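PDB 5GV0: lysosome-associated membrane glycoprotein 1 from Mus musculus, which is a heavily glycosylated protein of the lysosomal membrane that assembles, probably through its luminal part, in a mode distinct from that of LAMP-2. Local coordinates for residues Cys16-Ala22 and Ser139-Phe145; Gln112-Ser118 and Phe152-Glu156. All blocks are in the same frame, centred on the assembly; numbering follows the deposited sequence.

Contact 1. Residues Cys16-Ala22 and Ser139-Phe145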
loop_
_atom_site.group_PDB
_atom_site.type_symbol
_atom_site.label_atom_id
_atom_site.label_comp_id
_atom_site.label_asym_id
_atom_site.label_seq_id
_atom_site.Cartn_x
_atom_site.Cartn_y
_atom_site.Cartn_z
ATOM N N CYS A 16 -2.246 -6.795 13.639
ATOM C CA CYS A 16 -1.165 -5.827 13.504
ATOM C C CYS A 16 -1.382 -4.879 12.329
ATOM O O CYS A 16 -0.598 -3.962 12.127
ATOM C CB CYS A 16 0.184 -6.533 13.348
ATOM S SG CYS A 16 0.419 -7.372 11.765
ATOM N N LEU A 17 -2.431 -5.101 11.543
ATOM C CA LEU A 17 -2.775 -4.163 10.483
ATOM C C LEU A 17 -4.267 -4.188 10.246
ATOM O O LEU A 17 -4.855 -5.262 10.101
ATOM C CB LEU A 17 -2.044 -4.495 9.176
ATOM C CG LEU A 17 -2.210 -3.503 8.018
ATOM C CD1 LEU A 17 -1.374 -2.240 8.211
ATOM C CD2 LEU A 17 -1.843 -4.184 6.713
ATOM N N LEU A 18 -4.872 -3.006 10.248
ATOM C CA LEU A 18 -6.235 -2.819 9.779
ATOM C C LEU A 18 -6.186 -1.807 8.668
ATOM O O LEU A 18 -5.487 -0.796 8.780
ATOM C CB LEU A 18 -7.151 -2.318 10.889
ATOM C CG LEU A 18 -7.457 -3.263 12.042
ATOM C CD1 LEU A 18 -8.282 -2.523 13.067
ATOM C CD2 LEU A 18 -8.204 -4.482 11.537
ATOM N N ALA A 19 -6.913 -2.063 7.591
ATOM C CA ALA A 19 -6.959 -1.092 6.510
ATOM C C ALA A 19 -8.282 -1.145 5.781
ATOM O O ALA A 19 -8.862 -2.216 5.565
ATOM C CB ALA A 19 -5.822 -1.315 5.541
ATOM N N SER A 20 -8.757 0.037 5.420
ATOM C CA SER A 20 -9.886 0.202 4.522
ATOM C C SER A 20 -9.429 1.200 3.484
ATOM O O SER A 20 -9.260 2.387 3.787
ATOM C CB SER A 20 -11.127 0.690 5.266
ATOM O OG SER A 20 -12.198 0.880 4.362
ATOM N N MET A 21 -9.159 0.731 2.272
ATOM C CA MET A 21 -8.517 1.614 1.316
ATOM C C MET A 21 -8.757 1.229 -0.123
ATOM O O MET A 21 -9.001 0.060 -0.440
ATOM C CB MET A 21 -7.007 1.677 1.583
ATOM C CG MET A 21 -6.301 0.338 1.553
ATOM S SD MET A 21 -4.622 0.531 2.184
ATOM C CE MET A 21 -4.062 -1.165 2.132
ATOM N N ALA A 22 -8.679 2.246 -0.978
ATOM C CA ALA A 22 -8.784 2.095 -2.417
ATOM C C ALA A 22 -7.438 2.444 -3.036
ATOM O O ALA A 22 -6.929 3.549 -2.831
ATOM C CB ALA A 22 -9.892 2.995 -2.969
ATOM N N SER A 139 -8.177 6.572 -1.421
ATOM C CA SER A 139 -8.660 6.887 -0.080
ATOM C C SER A 139 -8.146 5.822 0.869
ATOM O O SER A 139 -7.813 4.713 0.445
ATOM C CB SER A 139 -10.185 6.964 -0.029
ATOM O OG SER A 139 -10.757 5.682 -0.182
ATOM N N VAL A 140 -8.065 6.151 2.153
ATOM C CA VAL A 140 -7.449 5.223 3.081
ATOM C C VAL A 140 -7.807 5.510 4.525
ATOM O O VAL A 140 -7.867 6.662 4.950
ATOM C CB VAL A 140 -5.907 5.244 2.925
ATOM C CG1 VAL A 140 -5.364 6.673 3.090
ATOM C CG2 VAL A 140 -5.228 4.288 3.891
ATOM N N GLN A 141 -8.079 4.443 5.263
ATOM C CA GLN A 141 -7.916 4.465 6.706
ATOM C C GLN A 141 -7.021 3.275 7.021
ATOM O O GLN A 141 -7.285 2.163 6.554
ATOM C CB GLN A 141 -9.254 4.394 7.442
ATOM C CG GLN A 141 -9.093 4.542 8.956
ATOM C CD GLN A 141 -10.394 4.810 9.669
ATOM O OE1 GLN A 141 -11.480 4.670 9.094
ATOM N NE2 GLN A 141 -10.299 5.196 10.939
ATOM N N VAL A 142 -5.938 3.502 7.761
ATOM C CA VAL A 142 -4.970 2.434 7.975
ATOM C C VAL A 142 -4.295 2.567 9.336
ATOM O O VAL A 142 -4.080 3.670 9.850
ATOM C CB VAL A 142 -3.915 2.397 6.829
ATOM C CG1 VAL A 142 -3.059 3.657 6.824
ATOM C CG2 VAL A 142 -3.044 1.150 6.930
ATOM N N GLN A 143 -3.990 1.425 9.935
ATOM C CA GLN A 143 -3.323 1.396 11.228
ATOM C C GLN A 143 -2.415 0.174 11.320
ATOM O O GLN A 143 -2.859 -0.951 11.056
ATOM C CB GLN A 143 -4.358 1.393 12.346
ATOM C CG GLN A 143 -3.764 1.463 13.750
ATOM C CD GLN A 143 -4.839 1.690 14.790
ATOM O OE1 GLN A 143 -5.885 2.267 14.493
ATOM N NE2 GLN A 143 -4.598 1.225 16.019
ATOM N N ALA A 144 -1.153 0.397 11.677
ATOM C CA ALA A 144 -0.164 -0.666 11.752
ATOM C C ALA A 144 0.454 -0.757 13.144
ATOM O O ALA A 144 0.565 0.252 13.855
ATOM C CB ALA A 144 0.928 -0.449 10.698
ATOM N N PHE A 145 0.825 -1.989 13.495
ATOM C CA PHE A 145 1.532 -2.379 14.717
ATOM C C PHE A 145 0.554 -2.472 15.885
ATOM O O PHE A 145 -0.057 -3.517 16.077
ATOM C CB PHE A 145 2.721 -1.443 14.994
ATOM C CG PHE A 145 3.808 -1.556 13.950
ATOM C CD1 PHE A 145 4.771 -2.550 14.049
ATOM C CD2 PHE A 145 3.826 -0.719 12.844
ATOM C CE1 PHE A 145 5.747 -2.693 13.078
ATOM C CE2 PHE A 145 4.800 -0.858 11.864
ATOM C CZ PHE A 145 5.763 -1.850 11.984
HETATM O O HOH W 1 -10.974 4.343 2.277
#

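Contact 2. Residues Gln112-Ser118 and Phe152-Glu156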
loop_
_atom_site.group_PDB
_atom_site.type_symbol
_atom_site.label_atom_id
_atom_site.label_comp_id
_atom_site.label_asym_id
_atom_site.label_seq_id
_atom_site.Cartn_x
_atom_site.Cartn_y
_atom_site.Cartn_z
ATOM N N GLN A 112 1.561 8.326 7.448
ATOM C CA GLN A 112 2.153 8.364 8.775
ATOM C C GLN A 112 1.160 8.803 9.842
ATOM O O GLN A 112 0.447 9.794 9.679
ATOM C CB GLN A 112 3.362 9.294 8.782
ATOM C CG GLN A 112 4.087 9.347 10.128
ATOM C CD GLN A 112 5.408 10.089 10.059
ATOM O OE1 GLN A 112 6.473 9.475 9.993
ATOM N NE2 GLN A 112 5.346 11.415 10.084
ATOM N N ALA A 113 1.134 8.065 10.947
ATOM C CA ALA A 113 0.293 8.423 12.074
ATOM C C ALA A 113 0.886 7.917 13.378
ATOM O O ALA A 113 1.752 7.040 13.395
ATOM C CB ALA A 113 -1.121 7.870 11.891
ATOM N N THR A 114 0.402 8.492 14.469
ATOM C CA THR A 114 0.754 8.069 15.807
ATOM C C THR A 114 0.360 6.621 16.072
ATOM O O THR A 114 -0.761 6.209 15.786
ATOM C CB THR A 114 0.069 8.963 16.835
ATOM O OG1 THR A 114 0.365 10.339 16.540
ATOM C CG2 THR A 114 0.509 8.610 18.247
ATOM N N VAL A 115 1.282 5.849 16.638
ATOM C CA VAL A 115 0.988 4.478 17.029
ATOM C C VAL A 115 -0.196 4.452 17.999
ATOM O O VAL A 115 -0.204 5.177 19.003
ATOM C CB VAL A 115 2.230 3.816 17.664
ATOM C CG1 VAL A 115 1.870 2.498 18.286
ATOM C CG2 VAL A 115 3.314 3.642 16.610
ATOM N N GLY A 116 -1.205 3.643 17.682
ATOM C CA GLY A 116 -2.421 3.598 18.474
ATOM C C GLY A 116 -3.559 4.438 17.918
ATOM O O GLY A 116 -4.709 4.309 18.348
ATOM N N ASN A 117 -3.226 5.317 16.981
ATOM C CA ASN A 117 -4.215 6.067 16.219
ATOM C C ASN A 117 -4.269 5.498 14.815
ATOM O O ASN A 117 -3.416 4.701 14.435
ATOM C CB ASN A 117 -3.865 7.555 16.168
ATOM C CG ASN A 117 -4.172 8.278 17.459
ATOM O OD1 ASN A 117 -4.818 7.740 18.350
ATOM N ND2 ASN A 117 -3.717 9.524 17.558
ATOM N N SER A 118 -5.266 5.906 14.042
ATOM C CA SER A 118 -5.315 5.527 12.631
ATOM C C SER A 118 -5.079 6.727 11.719
ATOM O O SER A 118 -5.376 7.871 12.079
ATOM C CB SER A 118 -6.658 4.856 12.297
ATOM O OG SER A 118 -7.772 5.698 12.564
ATOM N N PHE A 152 -10.001 0.330 14.627
ATOM C CA PHE A 152 -9.211 1.540 14.419
ATOM C C PHE A 152 -9.187 2.401 15.662
ATOM O O PHE A 152 -10.221 2.583 16.311
ATOM C CB PHE A 152 -9.768 2.387 13.275
ATOM C CG PHE A 152 -9.494 1.838 11.902
ATOM C CD1 PHE A 152 -8.196 1.589 11.481
ATOM C CD2 PHE A 152 -10.544 1.618 11.016
ATOM C CE1 PHE A 152 -7.949 1.097 10.199
ATOM C CE2 PHE A 152 -10.304 1.130 9.734
ATOM C CZ PHE A 152 -9.007 0.867 9.328
ATOM N N GLY A 153 -8.014 2.950 15.964
ATOM C CA GLY A 153 -7.902 3.986 16.972
ATOM C C GLY A 153 -8.367 5.325 16.431
ATOM O O GLY A 153 -8.786 5.442 15.275
ATOM N N SER A 154 -8.287 6.351 17.267
ATOM C CA SER A 154 -8.750 7.678 16.888
ATOM C C SER A 154 -8.073 8.191 15.624
ATOM O O SER A 154 -6.891 7.933 15.376
ATOM C CB SER A 154 -8.517 8.656 18.029
ATOM O OG SER A 154 -9.244 8.244 19.164
ATOM N N VAL A 155 -8.842 8.921 14.832
ATOM C CA VAL A 155 -8.431 9.314 13.491
ATOM C C VAL A 155 -7.500 10.525 13.439
ATOM O O VAL A 155 -7.778 11.571 14.034
ATOM C CB VAL A 155 -9.671 9.619 12.624
ATOM C CG1 VAL A 155 -9.279 10.318 11.335
ATOM C CG2 VAL A 155 -10.434 8.335 12.331
ATOM N N GLU A 156 -6.390 10.369 12.723
ATOM C CA GLU A 156 -5.559 11.498 12.339
ATOM C C GLU A 156 -5.802 11.738 10.861
ATOM O O GLU A 156 -5.329 10.984 10.014
ATOM C CB GLU A 156 -4.081 11.233 12.632
ATOM C CG GLU A 156 -3.827 10.912 14.096
ATOM C CD GLU A 156 -2.361 10.881 14.473
ATOM O OE1 GLU A 156 -1.500 10.742 13.577
ATOM O OE2 GLU A 156 -2.073 11.006 15.679
HETATM O O HOH W 2 -1.062 11.592 11.019
#

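Contact 1. Residues Cys16-Ala22 and Ser139-Phe145
Leu17 reaches over the neighbouring strand and lays its CD1 methyl 3.8 Å from Ala144 CB and 4.0 Å from Val142 CG2. Its CG lies opposite the backbone N about the first torsion (chi1 -174°), and from there the CD1 branch bends back toward 139-145. Both partners suit this: Ala144 is small enough to let the leucine methyl sit close, and Val142, branched at CB, offers CG2 to Leu17 CD1 and to Ala19 CB alike. Further along the same face Met21 takes the less common position with CG between N and the carbonyl carbon (chi1 57°). Its CB touches Val140 CG2 at 3.9 Å, whereas the extended chain beyond leads the sulfur and methyl off the neighbouring strand into the interior, where Leu60 of strand 57-64 covers both Leu17 and Met21. The two strands are an antiparallel pair, their axes 4.7 Å apart at closest, in one of the curled sheets of the beta-prism fold known for LAMP luminal domains. Leu18 and Gln143, like Ser20 and Gln141, form hydrogen-bonded pairs with two backbone bonds each; Ser20 N to Gln141 O, at 2.8 Å, runs almost straight. Toward the strand 5-11 edge, Cys16 and Leu17 both face Val9, a classic beta bulge, and Cys16 SG is disulfide-bonded to Cys53. The opposite face is more polar. Gln141 and Gln143 extend along it toward Ser118 and Gly153, with Gln143 NE2 bonded to Lys146 O, while Leu18 packs on Phe152 and Val147. At the far end a water bridges Ser139 OG, 2.8 Å away, and Ser20 O, to which it donates; Ala22, with only a methyl to place, leaves room for the serine hydroxyl beside it.

Contact 2. Residues Gln112-Ser118 and Phe152-Glu156
Ser118 pairs with Val155 in a parallel bridge, its N donating to Ser154 O at 2.9 Å and its O accepting from Glu156 N at 2.8 Å. Just before this bridge, Thr114-Asn117 forms a type II turn in which Gly116 takes a positive phi (98°), where a side chain would press on the preceding carbonyl oxygen. Gly153 also has to be small: any CB on it would collide with Gly116 O, to which its CA instead makes a CH...O contact.

Glu156 reaches on an extended chain to the mouth of the turn, and its carboxylate gathers donors from both of the turn's ends. Glu156 OE2 takes the Thr114 hydroxyl, OG1, on its syn lone pair at 2.7 Å, and receives Asn117 ND2 at 2.9 Å from above the carboxylate plane. Glu156 OE2 lies in the plane of the Asn117 amide, and the amide and carboxylate planes are turned 70° against each other. The other oxygen, OE1, accepts from Thr114 N, again from above the plane, and from a water shared with Gln112 O. These bonds tie strand 112-114, an edge of the six-stranded sheet, to strand 155-157 of the other sheet, joining two sheets of the beta-prism through a side chain. With several donors around it, the carboxylate is probably kept ionised.

Ser118 turns the other way. With OG between N and the carbonyl carbon (chi1 59°), its hydroxyl donates to Gly153 O and its CB rests against Phe152 CD1, 3.7 Å off.

How the contacts relate
Contact 1 and contact 2 have their centres about 10 Å apart, and strand 118-121, to which Ser118 belongs, lies between strands 140-144 and 155-157 in one curled sheet. Two glutamines of contact 1 bind contact 2 directly: Gln143 OE1 accepts from Gly153 N at 2.7 Å, and Gln141 NE2 is 3.0 Å from Ser118 OG, a probable hydrogen bond. Gln143 CG also packs against Asn117 O, 3.3 Å away. Their segments alternate along the chain. No active site is known here; contact 1 is buried and contact 2 lies at the surface, with glycan sugars about 6 Å from the Cys16 side chain and about 7 Å from that of Gln112.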